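Local coordinates for YueI protein (Bacillus subtilis, PDB 2OHW), which is of unknown function, a single-chain bacterial protein of the DUF1694 family built as a small alpha/beta unit with a four-stranded mixed sheet, at residues Leu39-Gly44 against Lys50-Ala55; Val46-Pro51 against Ile121-Tyr126. All coordinates share one frame; numbering follows the deposited sequence.

How the contacts relate
Contact 1 and contact 2 lie next to each other, their centres about 6 Å apart, on the same side of the chain's centre. Lys50 and Pro51 belong to both, as the loop running from helix 43-46 to helix 53-60 faces first residues 121-126 and then strand 37-42. They touch through a probable hydrogen bond, Tyr52 OH to Asp123 OD2 (2.6 Å), and through Ile121 CD1, which packs on Leu41, Tyr52 and Glu54. Contact 1 is the buried, mostly apolar part; contact 2, nearer the surface, adds charge and a water. No active site is known here; together they join strand 37-42, the loop before helix 53-60 and the loop leading into helix 124-129.

Contact 1: residues Leu39-Gly44 against Lys50-Ala55; sequences LALTKG and KPYKEA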
loop_
_atom_site.group_PDB
_atom_site.type_symbol
_atom_site.label_atom_id
_atom_site.label_comp_id
_atom_site.label_asym_id
_atom_site.label_seq_id
_atom_site.Cartn_x
_atom_site.Cartn_y
_atom_site.Cartn_z
ATOM N N LEU A 39 0.474 3.988 -4.465
ATOM C CA LEU A 39 -0.754 3.205 -4.362
ATOM C C LEU A 39 -0.656 2.345 -3.117
ATOM O O LEU A 39 0.427 1.875 -2.753
ATOM C CB LEU A 39 -0.946 2.324 -5.596
ATOM C CG LEU A 39 -2.334 1.697 -5.849
ATOM C CD1 LEU A 39 -3.293 2.735 -6.459
ATOM C CD2 LEU A 39 -2.153 0.558 -6.820
ATOM N N ALA A 40 -1.790 2.134 -2.458
ATOM C CA ALA A 40 -1.844 1.251 -1.304
ATOM C C ALA A 40 -3.072 0.362 -1.422
ATOM O O ALA A 40 -4.131 0.821 -1.872
ATOM C CB ALA A 40 -1.888 2.067 -0.034
ATOM N N LEU A 41 -2.926 -0.908 -1.038
ATOM C CA LEU A 41 -4.040 -1.872 -1.013
ATOM C C LEU A 41 -4.212 -2.356 0.415
ATOM O O LEU A 41 -3.199 -2.569 1.121
ATOM C CB LEU A 41 -3.702 -3.080 -1.865
ATOM C CG LEU A 41 -3.656 -2.919 -3.383
ATOM C CD1 LEU A 41 -3.280 -4.267 -4.001
ATOM C CD2 LEU A 41 -4.933 -2.413 -3.969
ATOM N N THR A 42 -5.459 -2.542 0.859
ATOM C CA THR A 42 -5.679 -3.131 2.178
ATOM C C THR A 42 -5.310 -4.615 2.143
ATOM O O THR A 42 -5.235 -5.234 1.064
ATOM C CB THR A 42 -7.146 -3.037 2.640
ATOM O OG1 THR A 42 -7.969 -3.870 1.809
ATOM C CG2 THR A 42 -7.639 -1.597 2.617
ATOM N N LYS A 43 -5.101 -5.196 3.326
ATOM C CA LYS A 43 -4.908 -6.651 3.408
ATOM C C LYS A 43 -6.071 -7.391 2.743
ATOM O O LYS A 43 -5.861 -8.356 2.011
ATOM C CB LYS A 43 -4.699 -7.097 4.854
ATOM C CG LYS A 43 -3.344 -6.699 5.420
ATOM C CD LYS A 43 -3.243 -6.981 6.930
ATOM C CE LYS A 43 -3.533 -8.436 7.230
ATOM N NZ LYS A 43 -2.493 -9.304 6.629
ATOM N N GLY A 44 -7.293 -6.911 2.965
ATOM C CA GLY A 44 -8.456 -7.547 2.355
ATOM C C GLY A 44 -8.407 -7.542 0.836
ATOM O O GLY A 44 -8.755 -8.524 0.200
ATOM N N LYS A 50 -8.236 -12.703 -7.605
ATOM C CA LYS A 50 -7.671 -12.024 -8.761
ATOM C C LYS A 50 -6.883 -10.774 -8.353
ATOM O O LYS A 50 -7.428 -9.897 -7.677
ATOM C CB LYS A 50 -8.768 -11.654 -9.760
ATOM C CG LYS A 50 -8.248 -11.384 -11.168
ATOM C CD LYS A 50 -7.751 -12.663 -11.837
ATOM C CE LYS A 50 -6.950 -12.361 -13.090
ATOM N NZ LYS A 50 -6.058 -13.503 -13.455
ATOM N N PRO A 51 -5.603 -10.681 -8.769
ATOM C CA PRO A 51 -4.818 -9.492 -8.430
ATOM C C PRO A 51 -5.353 -8.238 -9.114
ATOM O O PRO A 51 -5.967 -8.321 -10.184
ATOM C CB PRO A 51 -3.412 -9.829 -8.941
ATOM C CG PRO A 51 -3.618 -10.860 -9.978
ATOM C CD PRO A 51 -4.806 -11.659 -9.539
ATOM N N TYR A 52 -5.129 -7.085 -8.496
ATOM C CA TYR A 52 -5.640 -5.840 -9.043
ATOM C C TYR A 52 -4.807 -5.334 -10.227
ATOM O O TYR A 52 -3.606 -5.035 -10.096
ATOM C CB TYR A 52 -5.715 -4.766 -7.953
ATOM C CG TYR A 52 -6.901 -4.898 -7.013
ATOM C CD1 TYR A 52 -8.040 -4.118 -7.180
ATOM C CD2 TYR A 52 -6.867 -5.790 -5.947
ATOM C CE1 TYR A 52 -9.126 -4.245 -6.297
ATOM C CE2 TYR A 52 -7.918 -5.912 -5.067
ATOM C CZ TYR A 52 -9.047 -5.145 -5.253
ATOM O OH TYR A 52 -10.096 -5.294 -4.365
ATOM N N LYS A 53 -5.462 -5.198 -11.373
ATOM C CA LYS A 53 -4.815 -4.604 -12.550
ATOM C C LYS A 53 -4.357 -3.156 -12.314
ATOM O O LYS A 53 -3.409 -2.701 -12.945
ATOM C CB LYS A 53 -5.734 -4.689 -13.773
ATOM C CG LYS A 53 -5.035 -4.421 -15.107
ATOM C CD LYS A 53 -3.936 -5.446 -15.417
ATOM C CE LYS A 53 -2.967 -4.890 -16.453
ATOM N NZ LYS A 53 -1.978 -5.915 -16.885
ATOM N N GLU A 54 -5.022 -2.449 -11.397
ATOM C CA GLU A 54 -4.629 -1.087 -11.046
ATOM C C GLU A 54 -3.250 -1.049 -10.407
ATOM O O GLU A 54 -2.493 -0.106 -10.619
ATOM C CB GLU A 54 -5.655 -0.444 -10.108
ATOM C CG GLU A 54 -7.037 -0.255 -10.749
ATOM C CD GLU A 54 -7.977 -1.435 -10.570
ATOM O OE1 GLU A 54 -7.540 -2.545 -10.220
ATOM O OE2 GLU A 54 -9.187 -1.253 -10.803
ATOM N N ALA A 55 -2.900 -2.090 -9.651
ATOM C CA ALA A 55 -1.546 -2.175 -9.095
ATOM C C ALA A 55 -0.550 -2.468 -10.198
ATOM O O ALA A 55 0.537 -1.888 -10.211
ATOM C CB ALA A 55 -1.461 -3.240 -8.000
#
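Leu39 and Leu41, two residues apart on one edge strand, reach with their methyl groups for the start of the helix that begins after Tyr52. The CD2 methyl of Leu39 comes up against the backbone of that first turn, 3.6 Å from Ala55 CA and 3.9 Å from Glu54 O, and lies alongside the Ala55 methyl, with CD2 and CB 4.0 Å apart. With CG turned opposite the backbone N (chi1 -165°), the Leu39 branch extends off the strand to the helix. Leu41 meets the aromatic ring instead: its CD2 methyl sits over one face of Tyr52, while its CD1 approaches CD2 of that ring at 4.4 Å, a looser fit than at Ala55. Glu54 starts out toward the strand, but its carboxylate leads away and lays OE1 in the plane of the Tyr52 ring, at its edge, 3.5 Å from Tyr52 CD1. The side chains that meet across the contact do so by van der Waals packing alone.

Tyr52 occupies the N-cap position of helix 53-60, and a weak bond from Ala55 N to Tyr52 O, 3.1 Å long, closes the first turn. Its backbone N is bonded to the hydroxyl of Tyr81, and its own hydroxyl is taken up by Asp123, fixing both ends of the residue.

Farther out, Ile121 packs on Leu41, Tyr52 and Glu54, whereas Tyr81 of helix 75-87 touches Leu41 and Ala55, and Met84 adds to the cover of Ala55. Strand 37-42 is an outermost strand of the mixed sheet, bonded antiparallel to 104-110; the contact thus lays the beginning of helix 53-60 against this edge strand, beside helix 75-87.

Contact 2: residues Val46-Pro51 against Ile121-Tyr126; sequences VLRSKP and IQDDIY
The backbones keep their distance, Arg48 and Ile125 coming nearest with CA atoms 8.4 Å apart, so that side chains bridge a loop and the first turn of helix 124-129. The aliphatic part of Arg48 crosses Ile125 at about a right angle: Ile125 CD1 abuts the arginine methylenes, closest at CD, 3.6 Å away. Beyond this the arginine chain bends at chi3 (84°), bringing its head group back to its own loop. There NE gives a bond of 2.7 Å to Lys50 O, nearly straight at 160° and in the guanidinium plane; NH2 adds weak bonds to Lys50 O and Pro51 O. The same group forms a cation-pi contact with Tyr52.

On the side of Asp123, Arg48 NH1 and Asp123 OD2 stand 4.4 Å apart, too far for a salt bridge, and the oxygen lies well off the guanidinium plane. A water mediates instead, accepting from Arg48 NH1 at 3.0 Å and donating weakly to Asp123 OD2, whose stronger partner is the Tyr52 hydroxyl. Asp123 OD1 caps the helix, taking Tyr126 N at 2.9 Å, and also accepts from Gln45 NE2.

Both charged groups have direct hydrogen bonds elsewhere. Across the contact the water links them through one normal and one weak hydrogen bond, and at their separation the opposite charges may still attract.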
loop_
_atom_site.group_PDB
_atom_site.type_symbol
_atom_site.label_atom_id
_atom_site.label_comp_id
_atom_site.label_asym_id
_atom_site.label_seq_id
_atom_site.Cartn_x
_atom_site.Cartn_y
_atom_site.Cartn_z
ATOM N N VAL A 46 -5.566 -7.355 -0.943
ATOM C CA VAL A 46 -4.492 -8.265 -1.379
ATOM C C VAL A 46 -4.986 -9.724 -1.369
ATOM O O VAL A 46 -4.557 -10.547 -2.194
ATOM C CB VAL A 46 -3.218 -8.084 -0.531
ATOM C CG1 VAL A 46 -2.165 -9.147 -0.866
ATOM C CG2 VAL A 46 -2.652 -6.700 -0.775
ATOM N N LEU A 47 -5.886 -10.033 -0.439
ATOM C CA LEU A 47 -6.412 -11.400 -0.306
ATOM C C LEU A 47 -7.411 -11.779 -1.394
ATOM O O LEU A 47 -7.804 -12.950 -1.490
ATOM C CB LEU A 47 -7.023 -11.601 1.083
ATOM C CG LEU A 47 -6.041 -11.615 2.267
ATOM C CD1 LEU A 47 -6.754 -11.421 3.609
ATOM C CD2 LEU A 47 -5.152 -12.855 2.282
ATOM N N ARG A 48 -7.815 -10.821 -2.228
ATOM C CA ARG A 48 -8.717 -11.110 -3.347
ATOM C C ARG A 48 -8.021 -12.060 -4.327
ATOM O O ARG A 48 -6.844 -11.871 -4.655
ATOM C CB ARG A 48 -9.156 -9.820 -4.048
ATOM C CG ARG A 48 -10.290 -10.015 -5.051
ATOM C CD ARG A 48 -10.581 -8.737 -5.831
ATOM N NE ARG A 48 -9.701 -8.554 -6.982
ATOM C CZ ARG A 48 -9.933 -7.700 -7.977
ATOM N NH1 ARG A 48 -11.019 -6.941 -7.972
ATOM N NH2 ARG A 48 -9.081 -7.611 -8.992
ATOM N N SER A 49 -8.750 -13.084 -4.769
ATOM C CA SER A 49 -8.191 -14.128 -5.634
ATOM C C SER A 49 -7.521 -13.567 -6.890
ATOM O O SER A 49 -6.369 -13.898 -7.189
ATOM C CB SER A 49 -9.275 -15.147 -6.003
ATOM O OG SER A 49 -9.879 -15.667 -4.830
ATOM N N LYS A 50 -8.236 -12.703 -7.605
ATOM C CA LYS A 50 -7.671 -12.024 -8.761
ATOM C C LYS A 50 -6.883 -10.774 -8.353
ATOM O O LYS A 50 -7.428 -9.897 -7.677
ATOM C CB LYS A 50 -8.768 -11.654 -9.760
ATOM C CG LYS A 50 -8.248 -11.384 -11.168
ATOM C CD LYS A 50 -7.751 -12.663 -11.837
ATOM C CE LYS A 50 -6.950 -12.361 -13.090
ATOM N NZ LYS A 50 -6.058 -13.503 -13.455
ATOM N N PRO A 51 -5.603 -10.681 -8.769
ATOM C CA PRO A 51 -4.818 -9.492 -8.430
ATOM C C PRO A 51 -5.353 -8.238 -9.114
ATOM O O PRO A 51 -5.967 -8.321 -10.184
ATOM C CB PRO A 51 -3.412 -9.829 -8.941
ATOM C CG PRO A 51 -3.618 -10.860 -9.978
ATOM C CD PRO A 51 -4.806 -11.659 -9.539
ATOM N N ILE A 121 -7.786 2.141 -4.298
ATOM C CA ILE A 121 -8.748 1.562 -5.221
ATOM C C ILE A 121 -10.088 1.434 -4.510
ATOM O O ILE A 121 -10.258 0.606 -3.616
ATOM C CB ILE A 121 -8.278 0.160 -5.730
ATOM C CG1 ILE A 121 -6.869 0.244 -6.321
ATOM C CG2 ILE A 121 -9.307 -0.432 -6.713
ATOM C CD1 ILE A 121 -6.234 -1.097 -6.651
ATOM N N GLN A 122 -11.014 2.317 -4.866
ATOM C CA GLN A 122 -12.309 2.317 -4.236
ATOM C C GLN A 122 -13.154 1.184 -4.784
ATOM O O GLN A 122 -13.607 1.223 -5.936
ATOM C CB GLN A 122 -13.002 3.647 -4.508
ATOM C CG GLN A 122 -14.347 3.778 -3.823
ATOM C CD GLN A 122 -15.067 5.013 -4.279
ATOM O OE1 GLN A 122 -15.203 5.263 -5.483
ATOM N NE2 GLN A 122 -15.530 5.804 -3.328
ATOM N N ASP A 123 -13.390 0.185 -3.948
ATOM C CA ASP A 123 -14.319 -0.893 -4.283
ATOM C C ASP A 123 -14.966 -1.433 -3.008
ATOM O O ASP A 123 -14.635 -0.983 -1.904
ATOM C CB ASP A 123 -13.645 -1.982 -5.169
ATOM C CG ASP A 123 -12.584 -2.822 -4.440
ATOM O OD1 ASP A 123 -12.254 -2.547 -3.273
ATOM O OD2 ASP A 123 -12.084 -3.803 -5.049
ATOM N N ASP A 124 -15.889 -2.384 -3.137
ATOM C CA ASP A 124 -16.555 -2.930 -1.950
ATOM C C ASP A 124 -15.606 -3.606 -0.950
ATOM O O ASP A 124 -15.835 -3.558 0.265
ATOM C CB ASP A 124 -17.681 -3.902 -2.353
ATOM C CG ASP A 124 -17.177 -5.121 -3.115
ATOM O OD1 ASP A 124 -16.036 -5.108 -3.637
ATOM O OD2 ASP A 124 -17.945 -6.117 -3.200
ATOM N N ILE A 125 -14.544 -4.240 -1.450
ATOM C CA ILE A 125 -13.554 -4.841 -0.568
ATOM C C ILE A 125 -12.821 -3.780 0.266
ATOM O O ILE A 125 -12.602 -3.967 1.468
ATOM C CB ILE A 125 -12.549 -5.719 -1.338
ATOM C CG1 ILE A 125 -13.297 -6.795 -2.122
ATOM C CG2 ILE A 125 -11.568 -6.370 -0.368
ATOM C CD1 ILE A 125 -12.408 -7.709 -2.940
ATOM N N TYR A 126 -12.470 -2.651 -0.347
ATOM C CA TYR A 126 -11.854 -1.564 0.417
ATOM C C TYR A 126 -12.747 -1.140 1.569
ATOM O O TYR A 126 -12.301 -1.053 2.718
ATOM C CB TYR A 126 -11.573 -0.340 -0.459
ATOM C CG TYR A 126 -10.780 0.712 0.284
ATOM C CD1 TYR A 126 -9.397 0.654 0.314
ATOM C CD2 TYR A 126 -11.417 1.744 0.991
ATOM C CE1 TYR A 126 -8.637 1.593 1.004
ATOM C CE2 TYR A 126 -10.673 2.689 1.686
ATOM C CZ TYR A 126 -9.288 2.604 1.687
ATOM O OH TYR A 126 -8.521 3.515 2.369
HETATM O O HOH W 1 -13.664 -6.436 -6.593
#